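Side-chain contacts in N-terminal acetyltransferase-like protein (PDB 5NNP), which probably serves as the helical, TPR-containing auxiliary subunit of an N-terminal acetyltransferase A complex: residues Q144-W149 with D184-E189; K164-L169 with A199-I204; L192-I197 with L208-T213; K243-L248 with M256-G261. One frame throughout, in Å; residues are numbered along the deposited sequence.

In the fold
Contacts 1, 2 and 3 all draw on helix 185-200. Contact 1 takes its first turn, contact 3 its middle and contact 2 its end. The centres of contacts 2 and 3 are 9 Å apart, and the two touch where L169 packs on Y193, K194 and I197. Contact 1 lies about 17 Å from contact 2 and 16 Å from contact 3, centre to centre. Contact 4 joins two later helices. Its nearest atoms are about 8 Å from contact 3, with no touch. Bound glycerol, probably from the crystallisation liquor, comes within about 3 Å of the side chains of E166 in contact 2 and K194 in contact 3.

Contact 1 of 4, residues Q144-W149 with D184-E189; sequences QIRQNW and DLEHSE
R146 and H187 both hold CG anti to the backbone N, with chi1 -179° and -176°. The arginine chain stays extended to NE and carries its guanidinium across to the imidazole. There NH2 donates to ND1 of H187 over 2.9 Å in a nearly straight bond. The bond lies in the ring plane and in the guanidinium plane, although the two planes are turned 51° apart. NH1 adds a weak second bond to the same ND1. E186 runs antiparallel alongside R146, its OE1 3.7 Å from R146 CD. One water accepts from R146 NH2 and donates to D184 OD2 and E186 OE1, tying the charges together indirectly. A second water links E186 OE2 to the backbone N of Q147, the latter bond being weak. D184 also caps its own helix, since its OD1 accepts from H187 N at 2.9 Å. With an alanine in place of R146, H187 ND1 would probably lose this donor and the first water one of its anchors. The contact joins the starts of two helices separated in the chain by helix 162-175, an arrangement typical of alpha-solenoid, TPR-like folds.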
loop_
_atom_site.group_PDB
_atom_site.type_symbol
_atom_site.label_atom_id
_atom_site.label_comp_id
_atom_site.label_asym_id
_atom_site.label_seq_id
_atom_site.Cartn_x
_atom_site.Cartn_y
_atom_site.Cartn_z
ATOM N N GLN A 144 33.709 9.027 -8.283
ATOM C CA GLN A 144 33.455 9.805 -9.478
ATOM C C GLN A 144 31.995 9.639 -9.883
ATOM O O GLN A 144 31.500 10.385 -10.721
ATOM C CB GLN A 144 34.398 9.399 -10.613
ATOM C CG GLN A 144 34.158 7.996 -11.175
ATOM C CD GLN A 144 34.595 6.872 -10.235
ATOM O OE1 GLN A 144 35.082 7.115 -9.127
ATOM N NE2 GLN A 144 34.421 5.629 -10.683
ATOM N N ILE A 145 31.301 8.686 -9.261
ATOM C CA ILE A 145 29.913 8.390 -9.604
ATOM C C ILE A 145 28.900 8.993 -8.620
ATOM O O ILE A 145 28.927 8.667 -7.438
ATOM C CB ILE A 145 29.696 6.859 -9.680
ATOM C CG1 ILE A 145 30.710 6.243 -10.651
ATOM C CG2 ILE A 145 28.274 6.538 -10.114
ATOM C CD1 ILE A 145 30.509 4.770 -10.918
ATOM N N ARG A 146 27.991 9.842 -9.109
ATOM C CA ARG A 146 27.117 10.602 -8.211
ATOM C C ARG A 146 26.227 9.719 -7.339
ATOM O O ARG A 146 25.984 10.059 -6.190
ATOM C CB ARG A 146 26.239 11.596 -8.981
ATOM C CG ARG A 146 25.339 12.427 -8.065
ATOM C CD ARG A 146 24.702 13.655 -8.726
ATOM N NE ARG A 146 24.175 14.599 -7.728
ATOM C CZ ARG A 146 23.747 15.831 -8.000
ATOM N NH1 ARG A 146 23.308 16.607 -7.020
ATOM N NH2 ARG A 146 23.759 16.299 -9.244
ATOM N N GLN A 147 25.761 8.590 -7.866
ATOM C CA GLN A 147 24.906 7.667 -7.097
ATOM C C GLN A 147 25.459 7.342 -5.737
ATOM O O GLN A 147 24.723 7.242 -4.763
ATOM C CB GLN A 147 24.723 6.339 -7.809
ATOM C CG GLN A 147 23.997 6.370 -9.103
ATOM C CD GLN A 147 23.994 5.001 -9.737
ATOM O OE1 GLN A 147 24.184 3.992 -9.052
ATOM N NE2 GLN A 147 23.804 4.955 -11.051
ATOM N N ASN A 148 26.762 7.127 -5.677
ATOM C CA ASN A 148 27.388 6.742 -4.423
ATOM C C ASN A 148 27.384 7.851 -3.390
ATOM O O ASN A 148 27.442 7.549 -2.209
ATOM C CB ASN A 148 28.817 6.268 -4.664
ATOM C CG ASN A 148 28.865 5.019 -5.511
ATOM O OD1 ASN A 148 27.975 4.180 -5.427
ATOM N ND2 ASN A 148 29.900 4.892 -6.337
ATOM N N TRP A 149 27.309 9.119 -3.811
ATOM C CA TRP A 149 27.209 10.222 -2.839
ATOM C C TRP A 149 25.802 10.267 -2.269
ATOM O O TRP A 149 25.605 10.316 -1.045
ATOM C CB TRP A 149 27.565 11.570 -3.456
ATOM C CG TRP A 149 29.007 11.677 -3.808
ATOM C CD1 TRP A 149 29.596 11.242 -4.957
ATOM C CD2 TRP A 149 30.056 12.267 -3.017
ATOM N NE1 TRP A 149 30.936 11.504 -4.927
ATOM C CE2 TRP A 149 31.250 12.131 -3.748
ATOM C CE3 TRP A 149 30.103 12.884 -1.752
ATOM C CZ2 TRP A 149 32.484 12.586 -3.265
ATOM C CZ3 TRP A 149 31.324 13.331 -1.271
ATOM C CH2 TRP A 149 32.499 13.180 -2.028
ATOM N N ASP A 184 18.790 17.965 -16.552
ATOM C CA ASP A 184 19.349 16.896 -15.732
ATOM C C ASP A 184 18.362 16.518 -14.632
ATOM O O ASP A 184 18.282 17.194 -13.610
ATOM C CB ASP A 184 20.690 17.357 -15.135
ATOM C CG ASP A 184 21.425 16.266 -14.380
ATOM O OD1 ASP A 184 20.795 15.315 -13.887
ATOM O OD2 ASP A 184 22.659 16.371 -14.254
ATOM N N LEU A 185 17.628 15.429 -14.829
ATOM C CA LEU A 185 16.622 15.007 -13.857
ATOM C C LEU A 185 17.246 14.528 -12.548
ATOM O O LEU A 185 16.679 14.732 -11.478
ATOM C CB LEU A 185 15.739 13.906 -14.437
ATOM C CG LEU A 185 14.580 13.502 -13.523
ATOM C CD1 LEU A 185 13.706 14.698 -13.265
ATOM C CD2 LEU A 185 13.770 12.387 -14.122
ATOM N N GLU A 186 18.409 13.888 -12.635
ATOM C CA GLU A 186 19.115 13.431 -11.445
ATOM C C GLU A 186 19.475 14.614 -10.533
ATOM O O GLU A 186 19.228 14.590 -9.324
ATOM C CB GLU A 186 20.376 12.656 -11.835
ATOM C CG GLU A 186 21.123 12.034 -10.660
ATOM C CD GLU A 186 22.455 11.438 -11.074
ATOM O OE1 GLU A 186 23.235 12.134 -11.762
ATOM O OE2 GLU A 186 22.729 10.270 -10.724
ATOM N N HIS A 187 20.043 15.657 -11.125
ATOM C CA HIS A 187 20.393 16.847 -10.363
ATOM C C HIS A 187 19.148 17.522 -9.793
ATOM O O HIS A 187 19.144 17.931 -8.636
ATOM C CB HIS A 187 21.188 17.824 -11.222
ATOM C CG HIS A 187 21.654 19.032 -10.479
ATOM N ND1 HIS A 187 22.599 18.969 -9.477
ATOM C CD2 HIS A 187 21.299 20.334 -10.582
ATOM C CE1 HIS A 187 22.804 20.182 -8.996
ATOM N NE2 HIS A 187 22.027 21.029 -9.649
ATOM N N SER A 188 18.090 17.613 -10.594
ATOM C CA SER A 188 16.820 18.193 -10.139
ATOM C C SER A 188 16.242 17.471 -8.917
ATOM O O SER A 188 15.881 18.100 -7.918
ATOM C CB SER A 188 15.798 18.178 -11.269
ATOM O OG SER A 188 14.524 18.575 -10.798
ATOM N N GLU A 189 16.155 16.151 -9.014
ATOM C CA GLU A 189 15.722 15.311 -7.909
ATOM C C GLU A 189 16.632 15.412 -6.692
ATOM O O GLU A 189 16.153 15.373 -5.558
ATOM C CB GLU A 189 15.629 13.855 -8.370
ATOM C CG GLU A 189 14.404 13.594 -9.237
ATOM C CD GLU A 189 13.101 13.927 -8.521
ATOM O OE1 GLU A 189 12.889 13.424 -7.398
ATOM O OE2 GLU A 189 12.294 14.699 -9.080
HETATM O O HOH W 1 23.471 14.908 -11.902
HETATM O O HOH W 2 25.099 8.825 -10.848
#

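Contact 2 of 4, residues K164-L169 with A199-I204; sequences KAEHIL and AERGDI
Between segments 164-169 and 199-204 only E166 and R201 touch. The close part is a single salt bridge. NH1 of R201 donates to OE1 of E166 over 2.6 Å, with an N-H...O angle of 142°. The oxygen lies in the guanidinium plane, at its edge. The donor, however, stands above the carboxylate plane, tilted 38° out of it. The two side chains cross at about a right angle. E166 reaches out with an extended chain. R201 bends at chi3 (59°), which swings NE and the guanidinium round so that NH1 meets OE1. R201 CD lies 3.6 Å from the same E166 OE1. Beyond this grip the contact is loose. The nearest CA atoms, those of E166 and R201, are 9.7 Å apart, and only 81 Å² is buried in total. No apolar side chains meet across the two segments, and the contact lies at the surface. The chain turns away just after R201, where G202 takes a positive phi in a Schellman motif. D203 then caps the next helix. E166 OE2 bonds to R206 in a second salt bridge and to a bound glycerol, while R206 also pairs with D203. With an arginine at each carboxylate oxygen, E166 is likely to stay ionised, and the link it makes is electrostatic rather than hydrophobic.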
loop_
_atom_site.group_PDB
_atom_site.type_symbol
_atom_site.label_atom_id
_atom_site.label_comp_id
_atom_site.label_asym_id
_atom_site.label_seq_id
_atom_site.Cartn_x
_atom_site.Cartn_y
_atom_site.Cartn_z
ATOM N N LYS A 164 24.391 15.196 8.726
ATOM C CA LYS A 164 25.433 14.594 7.902
ATOM C C LYS A 164 24.909 14.284 6.491
ATOM O O LYS A 164 25.642 14.382 5.513
ATOM C CB LYS A 164 25.998 13.332 8.561
ATOM C CG LYS A 164 27.499 13.142 8.343
ATOM C CD LYS A 164 28.294 14.253 9.016
ATOM C CE LYS A 164 29.800 14.033 8.909
ATOM N NZ LYS A 164 30.228 13.913 7.492
ATOM N N ALA A 165 23.638 13.922 6.374
ATOM C CA ALA A 165 23.102 13.649 5.051
ATOM C C ALA A 165 23.087 14.923 4.202
ATOM O O ALA A 165 23.372 14.890 3.000
ATOM C CB ALA A 165 21.705 13.051 5.148
ATOM N N GLU A 166 22.744 16.045 4.817
ATOM C CA GLU A 166 22.761 17.295 4.085
ATOM C C GLU A 166 24.195 17.661 3.669
ATOM O O GLU A 166 24.445 18.117 2.553
ATOM C CB GLU A 166 22.146 18.418 4.905
ATOM C CG GLU A 166 21.988 19.670 4.078
ATOM C CD GLU A 166 21.588 20.872 4.875
ATOM O OE1 GLU A 166 21.030 20.704 5.989
ATOM O OE2 GLU A 166 21.837 21.990 4.375
ATOM N N HIS A 167 25.132 17.427 4.575
ATOM C CA HIS A 167 26.546 17.672 4.329
ATOM C C HIS A 167 27.078 16.891 3.117
ATOM O O HIS A 167 27.817 17.430 2.295
ATOM C CB HIS A 167 27.337 17.318 5.591
ATOM C CG HIS A 167 28.817 17.489 5.451
ATOM N ND1 HIS A 167 29.691 16.425 5.497
ATOM C CD2 HIS A 167 29.578 18.594 5.280
ATOM C CE1 HIS A 167 30.927 16.867 5.359
ATOM N NE2 HIS A 167 30.885 18.178 5.225
ATOM N N ILE A 168 26.698 15.618 3.012
ATOM C CA ILE A 168 27.167 14.771 1.921
ATOM C C ILE A 168 26.598 15.281 0.605
ATOM O O ILE A 168 27.318 15.349 -0.395
ATOM C CB ILE A 168 26.785 13.295 2.138
ATOM C CG1 ILE A 168 27.553 12.717 3.333
ATOM C CG2 ILE A 168 27.069 12.470 0.905
ATOM C CD1 ILE A 168 29.081 13.016 3.296
ATOM N N LEU A 169 25.323 15.681 0.618
ATOM C CA LEU A 169 24.665 16.212 -0.571
ATOM C C LEU A 169 25.295 17.520 -1.020
ATOM O O LEU A 169 25.575 17.709 -2.213
ATOM C CB LEU A 169 23.173 16.413 -0.324
ATOM C CG LEU A 169 22.360 15.112 -0.325
ATOM C CD1 LEU A 169 20.938 15.327 0.198
ATOM C CD2 LEU A 169 22.335 14.509 -1.708
ATOM N N ALA A 199 13.973 20.800 5.602
ATOM C CA ALA A 199 12.715 21.030 6.291
ATOM C C ALA A 199 12.548 20.018 7.422
ATOM O O ALA A 199 12.152 20.374 8.529
ATOM C CB ALA A 199 11.548 20.964 5.316
ATOM N N GLU A 200 12.877 18.759 7.152
ATOM C CA GLU A 200 12.811 17.752 8.208
ATOM C C GLU A 200 13.721 18.124 9.395
ATOM O O GLU A 200 13.432 17.754 10.528
ATOM C CB GLU A 200 13.174 16.366 7.670
ATOM C CG GLU A 200 12.099 15.758 6.789
ATOM C CD GLU A 200 12.303 14.277 6.543
ATOM O OE1 GLU A 200 11.598 13.727 5.657
ATOM O OE2 GLU A 200 13.163 13.677 7.232
ATOM N N ARG A 201 14.797 18.868 9.141
ATOM C CA ARG A 201 15.617 19.357 10.239
ATOM C C ARG A 201 14.864 20.456 10.986
ATOM O O ARG A 201 15.257 20.832 12.086
ATOM C CB ARG A 201 16.981 19.859 9.753
ATOM C CG ARG A 201 17.782 18.768 9.067
ATOM C CD ARG A 201 19.155 19.244 8.660
ATOM N NE ARG A 201 19.908 19.706 9.815
ATOM C CZ ARG A 201 21.044 20.385 9.743
ATOM N NH1 ARG A 201 21.556 20.698 8.555
ATOM N NH2 ARG A 201 21.655 20.763 10.857
ATOM N N GLY A 202 13.774 20.954 10.398
ATOM C CA GLY A 202 12.883 21.871 11.096
ATOM C C GLY A 202 13.162 23.325 10.795
ATOM O O GLY A 202 12.633 24.218 11.450
ATOM N N ASP A 203 14.005 23.556 9.794
ATOM C CA ASP A 203 14.405 24.900 9.399
ATOM C C ASP A 203 13.571 25.390 8.217
ATOM O O ASP A 203 14.058 25.465 7.091
ATOM C CB ASP A 203 15.882 24.910 9.036
ATOM C CG ASP A 203 16.542 26.241 9.309
ATOM O OD1 ASP A 203 17.749 26.233 9.635
ATOM O OD2 ASP A 203 15.861 27.285 9.196
ATOM N N ILE A 204 12.309 25.712 8.474
ATOM C CA ILE A 204 11.394 26.068 7.402
ATOM C C ILE A 204 11.829 27.363 6.723
ATOM O O ILE A 204 11.671 27.540 5.522
ATOM C CB ILE A 204 9.952 26.205 7.921
ATOM C CG1 ILE A 204 9.504 24.888 8.563
ATOM C CG2 ILE A 204 9.019 26.591 6.792
ATOM C CD1 ILE A 204 9.671 23.695 7.662
#

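Contact 3 of 4, residues L192-I197 with L208-T213; sequences LYKNTI and LQHLET
N195 and H210 lie side by side and nearly coplanar, the amide meeting the ring at its edge. Their amide and ring planes are only 21° apart. ND2 of N195 donates to ND1 of H210 over 3.0 Å, at an N-H...N angle of 170°. The bond runs within both planes. CB of N195 also sits at the ring edge, 3.6 Å from ND1 of H210. The amide has further partners: OD1 bonds to Y231, and ND2 also reaches the carbonyl of A207. These bonds fix the rotation of the group. K194 passes the other ring nitrogen, with CD 3.8 Å from H210 NE2. The K194 chain is fully extended, and its NZ shares a water with NE2, as well as bonding to T170. CD1 of L211 packs against the amide of N195, 3.9 Å from its OD1. All four of these side chains are buried. The two helix segments run nearly antiparallel, at 164°, with axes 9.7 Å apart. Helix 221-234 meets N195 and L211, while helix 162-175 packs on K194 from the preceding part of this all-helical array.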
loop_
_atom_site.group_PDB
_atom_site.type_symbol
_atom_site.label_atom_id
_atom_site.label_comp_id
_atom_site.label_asym_id
_atom_site.label_seq_id
_atom_site.Cartn_x
_atom_site.Cartn_y
_atom_site.Cartn_z
ATOM N N LEU A 192 15.730 18.600 -4.770
ATOM C CA LEU A 192 14.515 18.519 -3.984
ATOM C C LEU A 192 14.709 17.632 -2.750
ATOM O O LEU A 192 14.205 17.934 -1.666
ATOM C CB LEU A 192 13.364 18.006 -4.838
ATOM C CG LEU A 192 12.880 18.919 -5.973
ATOM C CD1 LEU A 192 11.778 18.221 -6.775
ATOM C CD2 LEU A 192 12.390 20.282 -5.464
ATOM N N TYR A 193 15.447 16.544 -2.910
ATOM C CA TYR A 193 15.716 15.651 -1.783
ATOM C C TYR A 193 16.412 16.397 -0.638
ATOM O O TYR A 193 15.967 16.327 0.520
ATOM C CB TYR A 193 16.546 14.446 -2.238
ATOM C CG TYR A 193 16.921 13.483 -1.128
ATOM C CD1 TYR A 193 15.959 12.951 -0.284
ATOM C CD2 TYR A 193 18.245 13.089 -0.939
ATOM C CE1 TYR A 193 16.305 12.065 0.738
ATOM C CE2 TYR A 193 18.601 12.201 0.069
ATOM C CZ TYR A 193 17.629 11.693 0.905
ATOM O OH TYR A 193 17.993 10.816 1.905
ATOM N N LYS A 194 17.479 17.130 -0.966
ATOM C CA LYS A 194 18.160 18.000 0.000
ATOM C C LYS A 194 17.187 19.005 0.620
ATOM O O LYS A 194 17.224 19.241 1.832
ATOM C CB LYS A 194 19.331 18.744 -0.653
ATOM C CG LYS A 194 20.004 19.822 0.262
ATOM C CD LYS A 194 21.086 20.642 -0.479
ATOM C CE LYS A 194 21.752 21.657 0.405
ATOM N NZ LYS A 194 22.727 22.544 -0.332
ATOM N N ASN A 195 16.322 19.601 -0.201
ATOM C CA ASN A 195 15.331 20.535 0.325
ATOM C C ASN A 195 14.435 19.868 1.373
ATOM O O ASN A 195 14.215 20.433 2.441
ATOM C CB ASN A 195 14.466 21.143 -0.789
ATOM C CG ASN A 195 13.598 22.312 -0.286
ATOM O OD1 ASN A 195 12.452 22.114 0.130
ATOM N ND2 ASN A 195 14.159 23.537 -0.306
ATOM N N THR A 196 13.926 18.668 1.089
ATOM C CA THR A 196 13.077 18.012 2.074
ATOM C C THR A 196 13.880 17.745 3.346
ATOM O O THR A 196 13.339 17.788 4.446
ATOM C CB THR A 196 12.462 16.697 1.555
ATOM O OG1 THR A 196 13.490 15.736 1.285
ATOM C CG2 THR A 196 11.647 16.940 0.307
ATOM N N ILE A 197 15.180 17.509 3.200
ATOM C CA ILE A 197 16.020 17.228 4.367
ATOM C C ILE A 197 16.170 18.455 5.261
ATOM O O ILE A 197 16.080 18.351 6.486
ATOM C CB ILE A 197 17.406 16.689 3.943
ATOM C CG1 ILE A 197 17.242 15.242 3.477
ATOM C CG2 ILE A 197 18.393 16.751 5.099
ATOM C CD1 ILE A 197 18.467 14.620 2.836
ATOM N N LEU A 208 12.682 27.339 2.548
ATOM C CA LEU A 208 12.002 28.205 1.590
ATOM C C LEU A 208 13.036 28.985 0.781
ATOM O O LEU A 208 12.954 29.104 -0.442
ATOM C CB LEU A 208 11.044 29.168 2.295
ATOM C CG LEU A 208 10.245 30.062 1.337
ATOM C CD1 LEU A 208 9.504 29.213 0.314
ATOM C CD2 LEU A 208 9.283 30.949 2.085
ATOM N N GLN A 209 14.015 29.513 1.496
ATOM C CA GLN A 209 15.158 30.176 0.898
ATOM C C GLN A 209 15.855 29.271 -0.127
ATOM O O GLN A 209 16.178 29.708 -1.237
ATOM C CB GLN A 209 16.120 30.608 2.006
ATOM C CG GLN A 209 17.514 31.006 1.546
ATOM C CD GLN A 209 18.491 31.170 2.714
ATOM O OE1 GLN A 209 18.088 31.470 3.843
ATOM N NE2 GLN A 209 19.779 30.966 2.445
ATOM N N HIS A 210 16.075 28.010 0.239
ATOM C CA HIS A 210 16.762 27.071 -0.646
ATOM C C HIS A 210 15.866 26.679 -1.809
ATOM O O HIS A 210 16.343 26.424 -2.913
ATOM C CB HIS A 210 17.210 25.826 0.124
ATOM C CG HIS A 210 17.775 24.744 -0.744
ATOM N ND1 HIS A 210 17.049 23.630 -1.121
ATOM C CD2 HIS A 210 19.001 24.598 -1.302
ATOM C CE1 HIS A 210 17.802 22.848 -1.872
ATOM N NE2 HIS A 210 18.992 23.413 -1.996
ATOM N N LEU A 211 14.564 26.634 -1.548
ATOM C CA LEU A 211 13.594 26.306 -2.579
ATOM C C LEU A 211 13.643 27.329 -3.680
ATOM O O LEU A 211 13.852 26.987 -4.839
ATOM C CB LEU A 211 12.183 26.249 -2.019
ATOM C CG LEU A 211 11.195 25.621 -2.999
ATOM C CD1 LEU A 211 11.464 24.102 -3.129
ATOM C CD2 LEU A 211 9.745 25.903 -2.591
ATOM N N GLU A 212 13.454 28.586 -3.295
ATOM C CA GLU A 212 13.420 29.708 -4.229
ATOM C C GLU A 212 14.764 29.970 -4.916
ATOM O O GLU A 212 14.806 30.383 -6.079
ATOM C CB GLU A 212 12.961 30.968 -3.497
ATOM C CG GLU A 212 11.598 30.821 -2.851
ATOM C CD GLU A 212 10.486 30.618 -3.866
ATOM O OE1 GLU A 212 10.721 30.824 -5.075
ATOM O OE2 GLU A 212 9.371 30.255 -3.453
ATOM N N THR A 213 15.857 29.722 -4.207
ATOM C CA THR A 213 17.169 29.972 -4.770
ATOM C C THR A 213 17.703 28.851 -5.672
ATOM O O THR A 213 18.192 29.117 -6.764
ATOM C CB THR A 213 18.190 30.229 -3.666
ATOM O OG1 THR A 213 17.783 31.376 -2.916
ATOM C CG2 THR A 213 19.551 30.506 -4.262
HETATM O O HOH W 3 21.496 23.122 -2.991
#

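Contact 4 of 4, residues K243-L248 with M256-G261; sequences KAYRAL and MDYYKG
Y245 and Y258 mark the nearest backbone approach, 5.5 Å between CA atoms, where helix segments 243-248 and 256-261 run antiparallel at 157° with axes 8.7 Å apart. Two CH-pi contacts carry the packing. CB of L248 sits over the centre of the Y258 ring, 3.5 Å from its centroid and 4° off the ring normal. The two side chains cross at about a right angle. The leucine branches spread over the same ring, with CD1 towards CE1 of Y258 and CD2 3.6 Å from its OH. In Y258, CG stands beside the backbone N (chi1 -61°), which turns the ring across L248. The second contact pairs a ring with backbone. CA of G261 lies over the face of Y245, 3.5 Å from the ring centroid. A side chain at G261 would point straight at this ring, so glycine suits the position. The tyrosine side chains come no nearer than 4.4 Å, CD1 to CD1; Y245 CB is closer to Y258 O, at 3.8 Å. The hydroxyl of Y258 has its polar partner in E226 of helix 221-234. Losing the Y258 ring to a serine is likely to open a gap beside L248 and leave E226 without this partner. No hydrogen bond joins the two segments, so the hairpin is held here by apolar and CH-pi contacts, while the Y258 hydroxyl is bonded to a third helix.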
loop_
_atom_site.group_PDB
_atom_site.type_symbol
_atom_site.label_atom_id
_atom_site.label_comp_id
_atom_site.label_asym_id
_atom_site.label_seq_id
_atom_site.Cartn_x
_atom_site.Cartn_y
_atom_site.Cartn_z
ATOM N N LYS A 243 -1.445 33.361 -2.732
ATOM C CA LYS A 243 -1.094 33.282 -4.143
ATOM C C LYS A 243 -0.630 31.879 -4.531
ATOM O O LYS A 243 -0.872 31.416 -5.650
ATOM C CB LYS A 243 -0.014 34.309 -4.491
ATOM C CG LYS A 243 0.343 34.319 -5.970
ATOM C CD LYS A 243 1.210 35.502 -6.358
ATOM C CE LYS A 243 1.313 35.615 -7.875
ATOM N NZ LYS A 243 2.137 36.788 -8.285
ATOM N N ALA A 244 0.020 31.199 -3.592
ATOM C CA ALA A 244 0.580 29.878 -3.849
ATOM C C ALA A 244 -0.494 28.809 -3.951
ATOM O O ALA A 244 -0.415 27.919 -4.797
ATOM C CB ALA A 244 1.581 29.511 -2.762
ATOM N N TYR A 245 -1.493 28.895 -3.082
ATOM C CA TYR A 245 -2.593 27.940 -3.099
ATOM C C TYR A 245 -3.488 28.160 -4.318
ATOM O O TYR A 245 -4.059 27.202 -4.862
ATOM C CB TYR A 245 -3.400 28.025 -1.804
ATOM C CG TYR A 245 -2.743 27.282 -0.668
ATOM C CD1 TYR A 245 -2.582 25.894 -0.721
ATOM C CD2 TYR A 245 -2.255 27.957 0.445
ATOM C CE1 TYR A 245 -1.961 25.193 0.317
ATOM C CE2 TYR A 245 -1.635 27.267 1.488
ATOM C CZ TYR A 245 -1.493 25.886 1.414
ATOM O OH TYR A 245 -0.899 25.198 2.442
ATOM N N ARG A 246 -3.578 29.410 -4.768
ATOM C CA ARG A 246 -4.286 29.701 -6.003
ATOM C C ARG A 246 -3.605 29.024 -7.191
ATOM O O ARG A 246 -4.277 28.457 -8.056
ATOM C CB ARG A 246 -4.388 31.206 -6.233
ATOM C CG ARG A 246 -5.420 31.868 -5.364
ATOM C CD ARG A 246 -5.706 33.281 -5.807
ATOM N NE ARG A 246 -7.069 33.651 -5.432
ATOM C CZ ARG A 246 -7.392 34.301 -4.322
ATOM N NH1 ARG A 246 -6.440 34.680 -3.476
ATOM N NH2 ARG A 246 -8.663 34.578 -4.066
ATOM N N ALA A 247 -2.274 29.080 -7.227
ATOM C CA ALA A 247 -1.501 28.394 -8.266
ATOM C C ALA A 247 -1.796 26.892 -8.311
ATOM O O ALA A 247 -1.960 26.311 -9.392
ATOM C CB ALA A 247 -0.022 28.623 -8.057
ATOM N N LEU A 248 -1.876 26.275 -7.134
ATOM C CA LEU A 248 -2.148 24.847 -7.041
ATOM C C LEU A 248 -3.586 24.535 -7.452
ATOM O O LEU A 248 -3.854 23.492 -8.065
ATOM C CB LEU A 248 -1.874 24.337 -5.625
ATOM C CG LEU A 248 -0.389 24.193 -5.261
ATOM C CD1 LEU A 248 -0.186 24.196 -3.749
ATOM C CD2 LEU A 248 0.210 22.921 -5.878
ATOM N N MET A 256 -9.103 19.042 -2.292
ATOM C CA MET A 256 -9.616 19.657 -1.052
ATOM C C MET A 256 -8.677 20.578 -0.281
ATOM O O MET A 256 -9.069 21.671 0.116
ATOM C CB MET A 256 -10.065 18.572 -0.070
ATOM C CG MET A 256 -10.683 19.063 1.225
ATOM S SD MET A 256 -11.297 17.729 2.292
ATOM C CE MET A 256 -12.838 17.329 1.473
ATOM N N ASP A 257 -7.452 20.131 -0.038
ATOM C CA ASP A 257 -6.548 20.898 0.814
ATOM C C ASP A 257 -6.113 22.238 0.224
ATOM O O ASP A 257 -5.776 23.159 0.977
ATOM C CB ASP A 257 -5.314 20.068 1.163
ATOM C CG ASP A 257 -5.628 18.944 2.114
ATOM O OD1 ASP A 257 -6.712 18.984 2.740
ATOM O OD2 ASP A 257 -4.802 18.019 2.233
ATOM N N TYR A 258 -6.118 22.364 -1.102
ATOM C CA TYR A 258 -5.755 23.643 -1.715
ATOM C C TYR A 258 -6.802 24.698 -1.363
ATOM O O TYR A 258 -6.455 25.857 -1.117
ATOM C CB TYR A 258 -5.608 23.533 -3.237
ATOM C CG TYR A 258 -4.535 22.567 -3.710
ATOM C CD1 TYR A 258 -3.464 22.216 -2.884
ATOM C CD2 TYR A 258 -4.596 22.002 -4.975
ATOM C CE1 TYR A 258 -2.484 21.334 -3.314
ATOM C CE2 TYR A 258 -3.625 21.114 -5.407
ATOM C CZ TYR A 258 -2.566 20.784 -4.574
ATOM O OH TYR A 258 -1.600 19.890 -4.997
ATOM N N TYR A 259 -8.082 24.307 -1.326
ATOM C CA TYR A 259 -9.112 25.260 -0.906
ATOM C C TYR A 259 -8.924 25.637 0.576
ATOM O O TYR A 259 -8.997 26.814 0.935
ATOM C CB TYR A 259 -10.522 24.706 -1.142
ATOM C CG TYR A 259 -10.893 24.524 -2.597
ATOM C CD1 TYR A 259 -11.388 25.584 -3.347
ATOM C CD2 TYR A 259 -10.768 23.287 -3.218
ATOM C CE1 TYR A 259 -11.734 25.423 -4.684
ATOM C CE2 TYR A 259 -11.104 23.116 -4.549
ATOM C CZ TYR A 259 -11.586 24.188 -5.277
ATOM O OH TYR A 259 -11.925 24.005 -6.599
ATOM N N LYS A 260 -8.676 24.640 1.426
ATOM C CA LYS A 260 -8.436 24.900 2.843
ATOM C C LYS A 260 -7.304 25.907 3.013
ATOM O O LYS A 260 -7.468 26.923 3.692
ATOM C CB LYS A 260 -8.112 23.609 3.600
ATOM C CG LYS A 260 -9.313 22.708 3.812
ATOM C CD LYS A 260 -8.967 21.458 4.595
ATOM C CE LYS A 260 -10.205 20.604 4.827
ATOM N NZ LYS A 260 -9.914 19.463 5.742
ATOM N N GLY A 261 -6.173 25.628 2.366
ATOM C CA GLY A 261 -5.028 26.517 2.369
ATOM C C GLY A 261 -5.341 27.938 1.934
ATOM O O GLY A 261 -4.981 28.885 2.630
#